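Local coordinates for protein peroxisomal acyl-coenzyme A oxidase 1 (Arabidopsis thaliana, PDB 1W07) that catalyses the FAD-dependent oxidation of long- and medium-chain acyl-CoAs to 2-trans-enoyl-CoAs in peroxisomal beta-oxidation, passing electrons to oxygen to give hydrogen peroxide, at residues Gly348-Trp353 with Ala378-Leu383; Val482-Phe487 with Lys534-Leu539; Ile530-Phe535 with Tyr557-Tyr562. The protein carries 1 engineered substitution. All coordinates share one frame; numbering follows the deposited sequence.

All three contacts are buried helix-to-helix packing, but they lie at different distances from the centre of the chain. Interaction 1 is centred about 10 Å from that centre, within the C-alpha1 domain, while the centres of interactions 3 and 2 lie about 19 and 23 Å out, in the helical region that follows. Helix 516-538 serves both interaction 2 and interaction 3, and its V531 also touches L380 and L383 of interaction 1. Leucine methyls and an indole edge make interaction 1, a single isoleucine methyl makes interaction 2, and a tyrosine ring on valines makes interaction 3, which buries 225 Å², about twice either of the others. Polar links lie beside these apolar contacts, as in the E349-K538 salt bridge between interactions 1 and 2.

Interaction 1: Gly348-Trp353 with Ala378-Leu383; sequences GEWLKW and AGLKSL
L380 reaches across from helix 370-398 and sets one methyl, CD1, against both L351 and W350 of helix 328-363. The apolar part of the contact runs through that single methyl. L380 CD1 stands 3.7 Å from L351 CD1 and 3.9 Å from L351 CD2, so it sits at the fork of the opposing leucine. The two leucine side chains pass one another in opposite senses, which presents branch to branch. With CG of L380 anti to its carbonyl carbon (chi1 -70°) and the chain extended beyond it (chi2 180°), CD1 becomes the leading atom.

The aromatic part is an edge contact. W350 CZ3 lies 4.1 Å from L380 CD1, and the methyl is close to the plane of the indole, not over a face. Elsewhere the same indole forms a cation-pi pair with K534 of helix 516-538, so W350 joins an apolar neighbour to a charged one.

Polar bonds hold the two helices from outside the pair. G348 O accepts Q286 NE2 of helix 278-309, which ties helix 328-363 to that helix. K381 NZ is gripped by four oxygens: the carbonyls of A420, Y423 and G425, and N427 OD1. Two of these carbonyls flank E424, the inferred proton acceptor, whose side chain is about 12 Å from that of L351; K381 thereby ties helix 370-398 to the active-site loop.

The two helical segments run in broadly opposite directions, and L351 and A378 also pack on helix 278-309, with A378 reaching helix 427-443 as well. This is the interior of the antiparallel helical bundle characteristic of the acyl-CoA dehydrogenase and oxidase superfamily.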
ATOM      1  N   GLY B 348      13.230  16.923  -9.783  1.00 23.42           N
ATOM      2  CA  GLY B 348      14.343  16.028 -10.039  1.00 24.44           C
ATOM      3  C   GLY B 348      15.337  16.706 -10.960  1.00 24.94           C
ATOM      4  O   GLY B 348      16.551  16.505 -10.843  1.00 25.99           O
ATOM      5  N   GLU B 349      14.830  17.513 -11.888  1.00 25.08           N
ATOM      6  CA  GLU B 349      15.704  18.230 -12.820  1.00 27.49           C
ATOM      7  C   GLU B 349      16.552  19.206 -12.015  1.00 28.20           C
ATOM      8  O   GLU B 349      17.758  19.334 -12.249  1.00 27.86           O
ATOM      9  CB  GLU B 349      14.881  19.025 -13.843  1.00 30.14           C
ATOM     10  CG  GLU B 349      14.430  18.236 -15.078  1.00 34.16           C
ATOM     11  CD  GLU B 349      13.489  19.040 -15.983  1.00 36.62           C
ATOM     12  OE1 GLU B 349      13.601  20.285 -16.025  1.00 34.74           O
ATOM     13  OE2 GLU B 349      12.649  18.422 -16.668  1.00 37.50           O
ATOM     14  N   TRP B 350      15.903  19.904 -11.080  1.00 27.45           N
ATOM     15  CA  TRP B 350      16.580  20.882 -10.237  1.00 27.48           C
ATOM     16  C   TRP B 350      17.641  20.200  -9.379  1.00 28.01           C
ATOM     17  O   TRP B 350      18.755  20.703  -9.248  1.00 26.42           O
ATOM     18  CB  TRP B 350      15.568  21.598  -9.339  1.00 25.38           C
ATOM     19  CG  TRP B 350      16.212  22.546  -8.371  1.00 28.57           C
ATOM     20  CD1 TRP B 350      16.711  23.791  -8.648  1.00 29.09           C
ATOM     21  CD2 TRP B 350      16.473  22.313  -6.982  1.00 27.80           C
ATOM     22  NE1 TRP B 350      17.270  24.343  -7.515  1.00 29.60           N
ATOM     23  CE2 TRP B 350      17.138  23.459  -6.478  1.00 29.28           C
ATOM     24  CE3 TRP B 350      16.213  21.246  -6.110  1.00 27.19           C
ATOM     25  CZ2 TRP B 350      17.544  23.563  -5.141  1.00 29.05           C
ATOM     26  CZ3 TRP B 350      16.622  21.352  -4.776  1.00 25.21           C
ATOM     27  CH2 TRP B 350      17.276  22.501  -4.308  1.00 27.24           C
ATOM     28  N   LEU B 351      17.289  19.060  -8.791  1.00 27.23           N
ATOM     29  CA  LEU B 351      18.226  18.318  -7.962  1.00 28.48           C
ATOM     30  C   LEU B 351      19.467  17.911  -8.744  1.00 30.20           C
ATOM     31  O   LEU B 351      20.544  17.731  -8.172  1.00 28.34           O
ATOM     32  CB  LEU B 351      17.556  17.076  -7.377  1.00 31.44           C
ATOM     33  CG  LEU B 351      16.934  17.244  -5.996  1.00 33.50           C
ATOM     34  CD1 LEU B 351      16.348  15.906  -5.575  1.00 32.79           C
ATOM     35  CD2 LEU B 351      17.986  17.733  -4.981  1.00 30.34           C
ATOM     36  N   LYS B 352      19.320  17.748 -10.050  1.00 30.21           N
ATOM     37  CA  LYS B 352      20.461  17.389 -10.874  1.00 35.05           C
ATOM     38  C   LYS B 352      21.399  18.598 -10.908  1.00 35.04           C
ATOM     39  O   LYS B 352      22.605  18.475 -10.667  1.00 34.28           O
ATOM     40  CB  LYS B 352      20.010  17.037 -12.291  1.00 36.09           C
ATOM     41  CG  LYS B 352      21.150  16.640 -13.206  1.00 37.41           C
ATOM     42  CD  LYS B 352      21.824  15.338 -12.782  1.00 36.68           C
ATOM     43  CE  LYS B 352      23.016  15.043 -13.684  1.00 38.73           C
ATOM     44  NZ  LYS B 352      22.654  15.125 -15.132  1.00 38.57           N
ATOM     45  N   TRP B 353      20.832  19.765 -11.207  1.00 34.14           N
ATOM     46  CA  TRP B 353      21.594  21.008 -11.249  1.00 34.72           C
ATOM     47  C   TRP B 353      22.308  21.191  -9.907  1.00 36.24           C
ATOM     48  O   TRP B 353      23.468  21.595  -9.860  1.00 39.70           O
ATOM     49  CB  TRP B 353      20.659  22.198 -11.500  1.00 34.91           C
ATOM     50  CG  TRP B 353      21.326  23.529 -11.287  1.00 35.58           C
ATOM     51  CD1 TRP B 353      22.112  24.208 -12.178  1.00 36.56           C
ATOM     52  CD2 TRP B 353      21.365  24.282 -10.070  1.00 35.06           C
ATOM     53  NE1 TRP B 353      22.645  25.327 -11.583  1.00 35.25           N
ATOM     54  CE2 TRP B 353      22.202  25.398 -10.289  1.00 34.90           C
ATOM     55  CE3 TRP B 353      20.774  24.117  -8.808  1.00 35.38           C
ATOM     56  CZ2 TRP B 353      22.465  26.347  -9.296  1.00 36.11           C
ATOM     57  CZ3 TRP B 353      21.038  25.062  -7.813  1.00 37.37           C
ATOM     58  CH2 TRP B 353      21.877  26.164  -8.066  1.00 37.64           C
ATOM     59  N   ALA B 378      17.943  14.967   1.322  1.00 21.16           N
ATOM     60  CA  ALA B 378      17.367  13.993   2.243  1.00 19.62           C
ATOM     61  C   ALA B 378      15.845  14.113   2.330  1.00 16.79           C
ATOM     62  O   ALA B 378      15.117  13.113   2.260  1.00 15.53           O
ATOM     63  CB  ALA B 378      17.993  14.138   3.647  1.00 19.54           C
ATOM     64  N   GLY B 379      15.380  15.351   2.483  1.00 14.87           N
ATOM     65  CA  GLY B 379      13.955  15.610   2.588  1.00 16.80           C
ATOM     66  C   GLY B 379      13.175  15.294   1.330  1.00 17.39           C
ATOM     67  O   GLY B 379      12.064  14.752   1.394  1.00 16.11           O
ATOM     68  N   LEU B 380      13.751  15.632   0.181  1.00 18.04           N
ATOM     69  CA  LEU B 380      13.082  15.367  -1.088  1.00 17.92           C
ATOM     70  C   LEU B 380      13.037  13.885  -1.363  1.00 15.61           C
ATOM     71  O   LEU B 380      12.067  13.394  -1.917  1.00 18.34           O
ATOM     72  CB  LEU B 380      13.792  16.094  -2.233  1.00 16.72           C
ATOM     73  CG  LEU B 380      13.652  17.623  -2.252  1.00 19.21           C
ATOM     74  CD1 LEU B 380      14.416  18.211  -3.445  1.00 18.90           C
ATOM     75  CD2 LEU B 380      12.168  17.975  -2.307  1.00 19.93           C
ATOM     76  N   LYS B 381      14.096  13.175  -0.985  1.00 15.83           N
ATOM     77  CA  LYS B 381      14.152  11.728  -1.179  1.00 15.65           C
ATOM     78  C   LYS B 381      13.004  11.125  -0.376  1.00 13.64           C
ATOM     79  O   LYS B 381      12.272  10.268  -0.869  1.00 15.05           O
ATOM     80  CB  LYS B 381      15.508  11.168  -0.707  1.00 15.39           C
ATOM     81  CG  LYS B 381      15.683   9.661  -0.887  1.00 14.97           C
ATOM     82  CD  LYS B 381      15.028   8.886   0.242  1.00 15.14           C
ATOM     83  CE  LYS B 381      15.263   7.392   0.118  1.00 18.39           C
ATOM     84  NZ  LYS B 381      14.578   6.646   1.208  1.00 16.29           N
ATOM     85  N   SER B 382      12.834  11.595   0.857  1.00 13.23           N
ATOM     86  CA  SER B 382      11.760  11.120   1.740  1.00 11.99           C
ATOM     87  C   SER B 382      10.376  11.478   1.223  1.00 14.97           C
ATOM     88  O   SER B 382       9.473  10.642   1.173  1.00 14.90           O
ATOM     89  CB  SER B 382      11.915  11.733   3.137  1.00 11.03           C
ATOM     90  OG  SER B 382      10.931  11.231   4.008  1.00 13.14           O
ATOM     91  N   LEU B 383      10.209  12.744   0.862  1.00 14.61           N
ATOM     92  CA  LEU B 383       8.925  13.214   0.383  1.00 13.64           C
ATOM     93  C   LEU B 383       8.437  12.502  -0.876  1.00 12.86           C
ATOM     94  O   LEU B 383       7.339  11.964  -0.900  1.00 11.93           O
ATOM     95  CB  LEU B 383       8.979  14.725   0.132  1.00 14.60           C
ATOM     96  CG  LEU B 383       7.613  15.400  -0.069  1.00 15.55           C
ATOM     97  CD1 LEU B 383       7.008  15.699   1.295  1.00 16.32           C
ATOM     98  CD2 LEU B 383       7.768  16.692  -0.858  1.00 18.18           C
TER

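Interaction 2: Val482-Phe487 with Lys534-Leu539; sequences VVLEAF and KFIAKL
K538 NZ, two residues along the helix from I536, which meets L484, is gripped by two side-chain oxygens: E349 OE1, in a salt bridge, and Q541 OE1, by a hydrogen bond. The lysine therefore has a carboxylate mate on helix 328-363, which probably offsets its charge.

The contact itself is apolar and rests on I536. Its CD1 meets L484 CG at 3.8 Å and L484 CD2 at 4.0 Å, the two side chains reaching toward each other tip to tip. V483 CG1 adds a looser touch, 4.3 Å from I536 CD1. I536 gets there by extension: chi2 of 179° carries CD1 straight out from the helix, bridging backbones whose nearest CA atoms, L484 CA and I536 CA, are 8.7 Å apart.

Neighbours continue the seam. V483 also lies on V532 and Y557, L484 on S533, and the ring of F487 meets that of F571 edge-to-face. With only methyl and methine groups in touch, at ordinary van der Waals distances, helices 480-503 and 516-538 are joined here by dispersion and the exclusion of water, and the polar partners of K538 lie outside the seam.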
ATOM      1  N   VAL B 482       0.839  34.237  -4.505  1.00 23.68           N
ATOM      2  CA  VAL B 482      -0.166  33.931  -3.497  1.00 24.66           C
ATOM      3  C   VAL B 482       0.072  32.513  -2.961  1.00 24.96           C
ATOM      4  O   VAL B 482      -0.057  32.243  -1.754  1.00 23.33           O
ATOM      5  CB  VAL B 482      -1.594  34.017  -4.091  1.00 22.11           C
ATOM      6  CG1 VAL B 482      -2.589  33.512  -3.089  1.00 20.55           C
ATOM      7  CG2 VAL B 482      -1.921  35.477  -4.479  1.00 23.15           C
ATOM      8  N   VAL B 483       0.429  31.605  -3.860  1.00 25.17           N
ATOM      9  CA  VAL B 483       0.680  30.231  -3.472  1.00 23.32           C
ATOM     10  C   VAL B 483       1.969  30.139  -2.671  1.00 20.91           C
ATOM     11  O   VAL B 483       1.981  29.562  -1.592  1.00 23.24           O
ATOM     12  CB  VAL B 483       0.761  29.319  -4.720  1.00 23.15           C
ATOM     13  CG1 VAL B 483       1.191  27.906  -4.316  1.00 18.14           C
ATOM     14  CG2 VAL B 483      -0.597  29.285  -5.403  1.00 17.56           C
ATOM     15  N   LEU B 484       3.043  30.722  -3.188  1.00 22.33           N
ATOM     16  CA  LEU B 484       4.325  30.677  -2.502  1.00 24.83           C
ATOM     17  C   LEU B 484       4.238  31.262  -1.108  1.00 26.65           C
ATOM     18  O   LEU B 484       4.758  30.682  -0.151  1.00 26.91           O
ATOM     19  CB  LEU B 484       5.404  31.412  -3.302  1.00 26.39           C
ATOM     20  CG  LEU B 484       5.995  30.666  -4.497  1.00 27.01           C
ATOM     21  CD1 LEU B 484       6.969  31.564  -5.238  1.00 28.06           C
ATOM     22  CD2 LEU B 484       6.703  29.414  -4.006  1.00 29.87           C
ATOM     23  N   GLU B 485       3.585  32.413  -0.988  1.00 26.59           N
ATOM     24  CA  GLU B 485       3.434  33.070   0.305  1.00 28.26           C
ATOM     25  C   GLU B 485       2.739  32.140   1.286  1.00 26.78           C
ATOM     26  O   GLU B 485       3.169  31.987   2.426  1.00 26.66           O
ATOM     27  CB  GLU B 485       2.623  34.360   0.159  1.00 30.79           C
ATOM     28  CG  GLU B 485       2.375  35.075   1.475  1.00 33.64           C
ATOM     29  CD  GLU B 485       1.484  36.289   1.317  1.00 36.75           C
ATOM     30  OE1 GLU B 485       0.338  36.134   0.834  1.00 38.10           O
ATOM     31  OE2 GLU B 485       1.926  37.397   1.680  1.00 37.76           O
ATOM     32  N   ALA B 486       1.656  31.522   0.836  1.00 22.96           N
ATOM     33  CA  ALA B 486       0.911  30.600   1.684  1.00 21.89           C
ATOM     34  C   ALA B 486       1.776  29.433   2.164  1.00 20.30           C
ATOM     35  O   ALA B 486       1.785  29.124   3.356  1.00 18.66           O
ATOM     36  CB  ALA B 486      -0.289  30.070   0.937  1.00 23.24           C
ATOM     37  N   PHE B 487       2.496  28.781   1.250  1.00 21.94           N
ATOM     38  CA  PHE B 487       3.349  27.645   1.626  1.00 21.89           C
ATOM     39  C   PHE B 487       4.566  28.041   2.470  1.00 22.15           C
ATOM     40  O   PHE B 487       4.969  27.297   3.362  1.00 23.06           O
ATOM     41  CB  PHE B 487       3.824  26.882   0.384  1.00 23.13           C
ATOM     42  CG  PHE B 487       2.830  25.868  -0.123  1.00 22.08           C
ATOM     43  CD1 PHE B 487       1.658  26.270  -0.756  1.00 21.96           C
ATOM     44  CD2 PHE B 487       3.060  24.508   0.059  1.00 22.48           C
ATOM     45  CE1 PHE B 487       0.728  25.334  -1.195  1.00 19.38           C
ATOM     46  CE2 PHE B 487       2.142  23.562  -0.377  1.00 21.84           C
ATOM     47  CZ  PHE B 487       0.969  23.978  -1.005  1.00 23.36           C
ATOM     48  N   LYS B 534       9.705  24.921  -7.093  1.00 19.79           N
ATOM     49  CA  LYS B 534      10.438  24.494  -8.283  1.00 18.29           C
ATOM     50  C   LYS B 534       9.518  24.275  -9.483  1.00 17.81           C
ATOM     51  O   LYS B 534       9.936  24.445 -10.630  1.00 20.55           O
ATOM     52  CB  LYS B 534      11.236  23.225  -8.002  1.00 20.77           C
ATOM     53  CG  LYS B 534      12.232  23.404  -6.883  1.00 27.63           C
ATOM     54  CD  LYS B 534      13.177  24.545  -7.195  1.00 32.10           C
ATOM     55  CE  LYS B 534      14.007  24.920  -5.989  1.00 34.67           C
ATOM     56  NZ  LYS B 534      14.940  26.022  -6.336  1.00 37.39           N
ATOM     57  N   PHE B 535       8.271  23.894  -9.226  1.00 19.06           N
ATOM     58  CA  PHE B 535       7.291  23.709 -10.295  1.00 19.32           C
ATOM     59  C   PHE B 535       6.924  25.094 -10.840  1.00 19.03           C
ATOM     60  O   PHE B 535       6.854  25.296 -12.049  1.00 19.92           O
ATOM     61  CB  PHE B 535       6.041  23.001  -9.758  1.00 17.68           C
ATOM     62  CG  PHE B 535       5.255  22.259 -10.805  1.00 16.59           C
ATOM     63  CD1 PHE B 535       4.473  21.168 -10.448  1.00 18.80           C
ATOM     64  CD2 PHE B 535       5.306  22.639 -12.146  1.00 18.93           C
ATOM     65  CE1 PHE B 535       3.752  20.458 -11.413  1.00 21.45           C
ATOM     66  CE2 PHE B 535       4.591  21.938 -13.118  1.00 20.00           C
ATOM     67  CZ  PHE B 535       3.810  20.841 -12.747  1.00 19.78           C
ATOM     68  N   ILE B 536       6.682  26.047  -9.942  1.00 21.79           N
ATOM     69  CA  ILE B 536       6.350  27.418 -10.335  1.00 23.32           C
ATOM     70  C   ILE B 536       7.535  28.031 -11.102  1.00 23.82           C
ATOM     71  O   ILE B 536       7.351  28.812 -12.037  1.00 22.78           O
ATOM     72  CB  ILE B 536       6.036  28.291  -9.087  1.00 24.28           C
ATOM     73  CG1 ILE B 536       4.751  27.796  -8.428  1.00 24.76           C
ATOM     74  CG2 ILE B 536       5.935  29.768  -9.478  1.00 24.09           C
ATOM     75  CD1 ILE B 536       4.354  28.560  -7.175  1.00 25.90           C
ATOM     76  N   ALA B 537       8.752  27.671 -10.702  1.00 22.68           N
ATOM     77  CA  ALA B 537       9.943  28.187 -11.366  1.00 21.52           C
ATOM     78  C   ALA B 537      10.050  27.586 -12.761  1.00 25.12           C
ATOM     79  O   ALA B 537      10.507  28.237 -13.702  1.00 23.33           O
ATOM     80  CB  ALA B 537      11.190  27.845 -10.561  1.00 22.72           C
ATOM     81  N   LYS B 538       9.624  26.335 -12.891  1.00 25.65           N
ATOM     82  CA  LYS B 538       9.696  25.652 -14.172  1.00 25.33           C
ATOM     83  C   LYS B 538       8.833  26.354 -15.203  1.00 24.84           C
ATOM     84  O   LYS B 538       9.201  26.432 -16.378  1.00 22.82           O
ATOM     85  CB  LYS B 538       9.235  24.203 -14.025  1.00 26.26           C
ATOM     86  CG  LYS B 538       9.284  23.404 -15.326  1.00 26.01           C
ATOM     87  CD  LYS B 538      10.713  23.239 -15.829  1.00 27.15           C
ATOM     88  CE  LYS B 538      10.753  22.433 -17.122  1.00 30.07           C
ATOM     89  NZ  LYS B 538      12.153  22.183 -17.562  1.00 27.63           N
ATOM     90  N   LEU B 539       7.689  26.862 -14.757  1.00 23.97           N
ATOM     91  CA  LEU B 539       6.751  27.548 -15.641  1.00 28.14           C
ATOM     92  C   LEU B 539       7.270  28.906 -16.098  1.00 29.92           C
ATOM     93  O   LEU B 539       6.713  29.502 -17.019  1.00 31.30           O
ATOM     94  CB  LEU B 539       5.409  27.743 -14.935  1.00 27.71           C
ATOM     95  CG  LEU B 539       4.704  26.495 -14.411  1.00 25.96           C
ATOM     96  CD1 LEU B 539       3.426  26.910 -13.713  1.00 27.94           C
ATOM     97  CD2 LEU B 539       4.401  25.545 -15.550  1.00 27.87           C
TER

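Interaction 3: Ile530-Phe535 with Tyr557-Tyr562; sequences IVVSKF and YIYALY
Y559 leans from helix 548-566 across V531 and V532 of helix 516-538, and it makes its contacts progressively toward the tip. CB starts the side chain toward the facing helix, and CG lies anti to the backbone N (chi1 -180°), sending the ring outward. CD2 is the first ring atom to meet a partner, V532 CG2, at 4.1 Å. CE2 lies between the two valines, 3.9 Å from V532 CG2 and 3.4 Å from V531 CG1. CZ follows at 3.5 Å from V531 CG1, and OH ends 3.3 Å from that same methyl. These separations mark tight packing, with the V531 side chain crossing the tyrosine at about a right angle and both valine methyls obliquely placed to the ring.

Replacing Y559 with an alanine would probably leave V531 CG1 without the tyrosine atoms it packs on and open a gap between the helices.

Beside the ring, V532 CG1 rests on A560 CB at 4.0 Å. V532 CA and A560 CA are the nearest such pair, 6.2 Å apart, with the small alanine side chain at this point.

The axes of segments 530-535 and 557-562, 10.0 Å apart and directed at 156° to each other, together with the succession of helices 516-538 and 548-566, mark an antiparallel helical hairpin in the all-helical C-terminal region of acyl-CoA oxidases.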
ATOM      1  N   ILE B 530       9.426  23.443  -1.234  1.00 17.28           N
ATOM      2  CA  ILE B 530      10.476  23.333  -2.242  1.00 14.05           C
ATOM      3  C   ILE B 530       9.921  22.769  -3.569  1.00 18.12           C
ATOM      4  O   ILE B 530      10.209  23.296  -4.651  1.00 16.34           O
ATOM      5  CB  ILE B 530      11.621  22.432  -1.724  1.00 15.04           C
ATOM      6  CG1 ILE B 530      12.323  23.110  -0.535  1.00 18.97           C
ATOM      7  CG2 ILE B 530      12.603  22.130  -2.840  1.00 15.79           C
ATOM      8  CD1 ILE B 530      13.438  22.276   0.117  1.00 13.33           C
ATOM      9  N   VAL B 531       9.132  21.698  -3.496  1.00 17.58           N
ATOM     10  CA  VAL B 531       8.575  21.097  -4.698  1.00 15.09           C
ATOM     11  C   VAL B 531       7.661  22.105  -5.398  1.00 13.66           C
ATOM     12  O   VAL B 531       7.727  22.293  -6.613  1.00 16.09           O
ATOM     13  CB  VAL B 531       7.780  19.802  -4.351  1.00 18.76           C
ATOM     14  CG1 VAL B 531       7.233  19.172  -5.623  1.00 17.31           C
ATOM     15  CG2 VAL B 531       8.682  18.803  -3.624  1.00 15.27           C
ATOM     16  N   VAL B 532       6.812  22.770  -4.632  1.00 16.52           N
ATOM     17  CA  VAL B 532       5.900  23.745  -5.214  1.00 17.78           C
ATOM     18  C   VAL B 532       6.648  24.896  -5.879  1.00 18.77           C
ATOM     19  O   VAL B 532       6.292  25.318  -6.984  1.00 18.21           O
ATOM     20  CB  VAL B 532       4.943  24.338  -4.158  1.00 19.62           C
ATOM     21  CG1 VAL B 532       4.088  25.420  -4.803  1.00 21.10           C
ATOM     22  CG2 VAL B 532       4.056  23.255  -3.568  1.00 20.21           C
ATOM     23  N   SER B 533       7.685  25.402  -5.210  1.00 17.67           N
ATOM     24  CA  SER B 533       8.468  26.519  -5.731  1.00 20.91           C
ATOM     25  C   SER B 533       9.231  26.161  -6.996  1.00 19.78           C
ATOM     26  O   SER B 533       9.393  26.999  -7.874  1.00 18.05           O
ATOM     27  CB  SER B 533       9.440  27.054  -4.662  1.00 19.86           C
ATOM     28  OG  SER B 533      10.540  26.178  -4.492  1.00 25.25           O
ATOM     29  N   LYS B 534       9.705  24.921  -7.093  1.00 19.79           N
ATOM     30  CA  LYS B 534      10.438  24.494  -8.283  1.00 18.29           C
ATOM     31  C   LYS B 534       9.518  24.275  -9.483  1.00 17.81           C
ATOM     32  O   LYS B 534       9.936  24.445 -10.630  1.00 20.55           O
ATOM     33  CB  LYS B 534      11.236  23.225  -8.002  1.00 20.77           C
ATOM     34  CG  LYS B 534      12.232  23.404  -6.883  1.00 27.63           C
ATOM     35  CD  LYS B 534      13.177  24.545  -7.195  1.00 32.10           C
ATOM     36  CE  LYS B 534      14.007  24.920  -5.989  1.00 34.67           C
ATOM     37  NZ  LYS B 534      14.940  26.022  -6.336  1.00 37.39           N
ATOM     38  N   PHE B 535       8.271  23.894  -9.226  1.00 19.06           N
ATOM     39  CA  PHE B 535       7.291  23.709 -10.295  1.00 19.32           C
ATOM     40  C   PHE B 535       6.924  25.094 -10.840  1.00 19.03           C
ATOM     41  O   PHE B 535       6.854  25.296 -12.049  1.00 19.92           O
ATOM     42  CB  PHE B 535       6.041  23.001  -9.758  1.00 17.68           C
ATOM     43  CG  PHE B 535       5.255  22.259 -10.805  1.00 16.59           C
ATOM     44  CD1 PHE B 535       4.473  21.168 -10.448  1.00 18.80           C
ATOM     45  CD2 PHE B 535       5.306  22.639 -12.146  1.00 18.93           C
ATOM     46  CE1 PHE B 535       3.752  20.458 -11.413  1.00 21.45           C
ATOM     47  CE2 PHE B 535       4.591  21.938 -13.118  1.00 20.00           C
ATOM     48  CZ  PHE B 535       3.810  20.841 -12.747  1.00 19.78           C
ATOM     49  N   TYR B 557      -0.710  24.064 -10.311  1.00 15.30           N
ATOM     50  CA  TYR B 557      -1.601  24.528  -9.262  1.00 15.62           C
ATOM     51  C   TYR B 557      -2.492  23.455  -8.663  1.00 14.94           C
ATOM     52  O   TYR B 557      -3.001  23.622  -7.550  1.00 16.87           O
ATOM     53  CB  TYR B 557      -2.399  25.751  -9.735  1.00 16.51           C
ATOM     54  CG  TYR B 557      -1.494  26.941  -9.911  1.00 19.69           C
ATOM     55  CD1 TYR B 557      -0.873  27.192 -11.137  1.00 18.21           C
ATOM     56  CD2 TYR B 557      -1.150  27.747  -8.823  1.00 20.43           C
ATOM     57  CE1 TYR B 557       0.076  28.206 -11.267  1.00 25.29           C
ATOM     58  CE2 TYR B 557      -0.202  28.762  -8.951  1.00 21.83           C
ATOM     59  CZ  TYR B 557       0.408  28.982 -10.163  1.00 23.04           C
ATOM     60  OH  TYR B 557       1.392  29.942 -10.246  1.00 24.81           O
ATOM     61  N   ILE B 558      -2.679  22.356  -9.389  1.00 14.86           N
ATOM     62  CA  ILE B 558      -3.439  21.221  -8.868  1.00 15.62           C
ATOM     63  C   ILE B 558      -2.586  20.629  -7.741  1.00 14.21           C
ATOM     64  O   ILE B 558      -3.092  20.315  -6.668  1.00 13.43           O
ATOM     65  CB  ILE B 558      -3.653  20.100  -9.936  1.00 15.40           C
ATOM     66  CG1 ILE B 558      -4.827  20.456 -10.853  1.00 20.17           C
ATOM     67  CG2 ILE B 558      -3.874  18.739  -9.233  1.00 12.95           C
ATOM     68  CD1 ILE B 558      -5.065  19.444 -11.971  1.00 19.41           C
ATOM     69  N   TYR B 559      -1.289  20.471  -7.991  1.00 12.99           N
ATOM     70  CA  TYR B 559      -0.380  19.917  -6.978  1.00 14.98           C
ATOM     71  C   TYR B 559      -0.423  20.783  -5.701  1.00 16.72           C
ATOM     72  O   TYR B 559      -0.673  20.288  -4.595  1.00 12.15           O
ATOM     73  CB  TYR B 559       1.056  19.855  -7.545  1.00 14.86           C
ATOM     74  CG  TYR B 559       2.102  19.288  -6.591  1.00 13.06           C
ATOM     75  CD1 TYR B 559       2.096  17.937  -6.213  1.00 18.48           C
ATOM     76  CD2 TYR B 559       3.044  20.122  -6.004  1.00 14.26           C
ATOM     77  CE1 TYR B 559       3.011  17.439  -5.252  1.00 14.71           C
ATOM     78  CE2 TYR B 559       3.950  19.645  -5.050  1.00 13.88           C
ATOM     79  CZ  TYR B 559       3.936  18.322  -4.677  1.00 17.05           C
ATOM     80  OH  TYR B 559       4.855  17.896  -3.735  1.00 14.49           O
ATOM     81  N   ALA B 560      -0.211  22.083  -5.868  1.00 17.14           N
ATOM     82  CA  ALA B 560      -0.211  23.014  -4.749  1.00 18.98           C
ATOM     83  C   ALA B 560      -1.549  23.083  -4.013  1.00 17.04           C
ATOM     84  O   ALA B 560      -1.603  22.945  -2.788  1.00 19.07           O
ATOM     85  CB  ALA B 560       0.195  24.404  -5.234  1.00 17.58           C
ATOM     86  N   LEU B 561      -2.629  23.290  -4.753  1.00 15.00           N
ATOM     87  CA  LEU B 561      -3.948  23.391  -4.140  1.00 16.71           C
ATOM     88  C   LEU B 561      -4.389  22.083  -3.503  1.00 18.70           C
ATOM     89  O   LEU B 561      -5.153  22.089  -2.537  1.00 14.78           O
ATOM     90  CB  LEU B 561      -4.982  23.847  -5.170  1.00 17.80           C
ATOM     91  CG  LEU B 561      -4.741  25.231  -5.787  1.00 20.75           C
ATOM     92  CD1 LEU B 561      -5.858  25.572  -6.772  1.00 19.74           C
ATOM     93  CD2 LEU B 561      -4.674  26.261  -4.671  1.00 24.66           C
ATOM     94  N   TYR B 562      -3.920  20.957  -4.040  1.00 19.07           N
ATOM     95  CA  TYR B 562      -4.270  19.664  -3.470  1.00 15.81           C
ATOM     96  C   TYR B 562      -3.608  19.515  -2.106  1.00 14.92           C
ATOM     97  O   TYR B 562      -4.234  19.059  -1.150  1.00 15.33           O
ATOM     98  CB  TYR B 562      -3.805  18.526  -4.382  1.00 20.61           C
ATOM     99  CG  TYR B 562      -4.062  17.173  -3.771  1.00 21.10           C
ATOM    100  CD1 TYR B 562      -5.359  16.678  -3.667  1.00 24.65           C
ATOM    101  CD2 TYR B 562      -3.017  16.405  -3.262  1.00 24.46           C
ATOM    102  CE1 TYR B 562      -5.615  15.457  -3.071  1.00 27.56           C
ATOM    103  CE2 TYR B 562      -3.259  15.171  -2.665  1.00 24.90           C
ATOM    104  CZ  TYR B 562      -4.564  14.708  -2.574  1.00 27.77           C
ATOM    105  OH  TYR B 562      -4.837  13.498  -1.977  1.00 31.93           O
TER